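PDB 3EZS: aminotransferase AspB from Helicobacter pylori 26695, which probably transfers amino groups between amino acids and keto acids as a pyridoxal 5'-phosphate-dependent class I/II aminotransferase. Local coordinates for the interface of chains A and B. Residues are numbered along the deposited sequence; one frame, centred on the assembly and turned at random. Chains: chain A/B, aminotransferase AspB.

The interface of chains A and B. Residues chain A 55, 258, 261, 263; chain B 92, 239.
Two arginines of chain B from the cofactor-phosphate region of a fold-type I aminotransferase meet chain A across the two-fold dimer interface. B:Arg239 occupies the family position of the phosphate-binding arginine after the Schiff-base lysine, and B:Arg92 opens helix 92-102, whose N-terminal end in this family faces the phosphate. A:Tyr55 corresponds to the tyrosine that the neighbouring subunit lends to the same site. The B:Arg239 side chain, bent at chi2 and chi3, points NE at the hydroxyl OG1 of A:Thr263, a hydrogen bond of 2.9 Å donated by the guanidinium. B:Arg239 NH2 bonds water 1 at 3.1 Å, and the water reaches the carbonyl O of A:Gly261 at 2.7 Å, so two nitrogens of one guanidinium, NE directly and NH2 through the water, are tied to the same chain A loop. The remaining nitrogen, B:Arg239 NH1, lies above the CZ-CE2 rim of the A:Tyr55 ring, 4.2 Å from CZ, with the planes tilted 45° apart, too inclined for a parallel stack. With CG anti to the backbone N (chi1 -160°), the tyrosine brings its hydroxyl end to where both arginines come near. A:Tyr55 OH packs 3.8 Å from methylene CD of B:Arg92, whose guanidinium stands nearly perpendicular to the ring. B:Arg92 stretches straight from CG to NE past the phenol towards the loop following helix 247-257. There B:Arg92 NH2 donates to the carbonyl O of A:Ala258 at 3.0 Å; the oxygen lies close to the guanidinium plane, but NH2 comes from 37° above the carbonyl plane, while NE of B:Arg92 adds a weak bond to that same oxygen at 3.4 Å.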
ATOM      1  N   TYR A  55      -2.750 -10.656  11.532  1.00 38.44           N
ATOM      2  CA  TYR A  55      -2.035  -9.540  10.929  1.00 41.23           C
ATOM      3  C   TYR A  55      -1.349 -10.091   9.670  1.00 40.37           C
ATOM      4  O   TYR A  55      -0.486 -10.959   9.766  1.00 41.94           O
ATOM      5  CB  TYR A  55      -1.017  -8.951  11.920  1.00 43.10           C
ATOM      6  CG  TYR A  55      -0.582  -7.534  11.584  1.00 47.16           C
ATOM      7  CD1 TYR A  55       0.300  -7.278  10.518  1.00 52.41           C
ATOM      8  CD2 TYR A  55      -1.030  -6.455  12.337  1.00 43.87           C
ATOM      9  CE1 TYR A  55       0.709  -5.972  10.198  1.00 52.95           C
ATOM     10  CE2 TYR A  55      -0.628  -5.145  12.034  1.00 51.86           C
ATOM     11  CZ  TYR A  55       0.246  -4.906  10.961  1.00 53.21           C
ATOM     12  OH  TYR A  55       0.660  -3.609  10.665  1.00 50.39           O
ATOM     13  N   ALA A 258       9.091  -4.718   3.633  1.00 41.09           N
ATOM     14  CA  ALA A 258       8.747  -4.975   5.035  1.00 41.04           C
ATOM     15  C   ALA A 258       8.232  -3.708   5.707  1.00 41.61           C
ATOM     16  O   ALA A 258       7.369  -3.788   6.556  1.00 40.71           O
ATOM     17  CB  ALA A 258       9.975  -5.524   5.806  1.00 38.14           C
ATOM     18  N   GLY A 261       3.928  -1.449   4.317  1.00 40.05           N
ATOM     19  CA  GLY A 261       2.545  -1.674   4.737  1.00 40.62           C
ATOM     20  C   GLY A 261       1.546  -1.937   3.620  1.00 40.08           C
ATOM     21  O   GLY A 261       0.353  -1.589   3.745  1.00 40.40           O
ATOM     22  N   THR A 263      -0.227  -4.532   2.644  1.00 41.94           N
ATOM     23  CA  THR A 263      -0.724  -5.858   3.009  1.00 40.95           C
ATOM     24  C   THR A 263      -2.235  -5.976   2.801  1.00 41.82           C
ATOM     25  O   THR A 263      -2.952  -4.981   2.652  1.00 40.27           O
ATOM     26  CB  THR A 263      -0.351  -6.197   4.449  1.00 39.58           C
ATOM     27  OG1 THR A 263      -0.925  -5.220   5.302  1.00 42.81           O
ATOM     28  CG2 THR A 263       1.193  -6.183   4.644  1.00 37.96           C
TER
ATOM     29  N   ARG B  92       0.385   1.628   9.662  1.00 42.49           N
ATOM     30  CA  ARG B  92       1.767   1.341   9.302  1.00 45.13           C
ATOM     31  C   ARG B  92       2.261   2.101   8.065  1.00 42.89           C
ATOM     32  O   ARG B  92       3.314   2.728   8.091  1.00 44.04           O
ATOM     33  CB  ARG B  92       1.968  -0.168   9.102  1.00 47.95           C
ATOM     34  CG  ARG B  92       3.441  -0.558   8.897  1.00 51.35           C
ATOM     35  CD  ARG B  92       3.657  -2.046   8.908  1.00 52.94           C
ATOM     36  NE  ARG B  92       5.074  -2.373   8.689  1.00 64.81           N
ATOM     37  CZ  ARG B  92       6.017  -2.383   9.638  1.00 71.18           C
ATOM     38  NH1 ARG B  92       5.736  -2.068  10.902  1.00 75.24           N
ATOM     39  NH2 ARG B  92       7.270  -2.698   9.323  1.00 72.12           N
ATOM     40  N   ARG B 239      -7.200  -3.925   7.496  1.00 42.71           N
ATOM     41  CA  ARG B 239      -6.250  -2.872   7.079  1.00 42.73           C
ATOM     42  C   ARG B 239      -6.917  -1.497   7.015  1.00 40.58           C
ATOM     43  O   ARG B 239      -6.868  -0.847   5.978  1.00 41.74           O
ATOM     44  CB  ARG B 239      -5.586  -3.165   5.723  1.00 42.58           C
ATOM     45  CG  ARG B 239      -4.987  -4.536   5.533  1.00 43.86           C
ATOM     46  CD  ARG B 239      -3.942  -4.942   6.546  1.00 39.95           C
ATOM     47  NE  ARG B 239      -2.949  -3.918   6.850  1.00 45.33           N
ATOM     48  CZ  ARG B 239      -2.704  -3.394   8.052  1.00 39.39           C
ATOM     49  NH1 ARG B 239      -3.349  -3.787   9.146  1.00 41.34           N
ATOM     50  NH2 ARG B 239      -1.762  -2.472   8.165  1.00 44.43           N
TER
HETATM   51  O   HOH W   1      -0.489  -0.553   6.099  1.00 37.03           O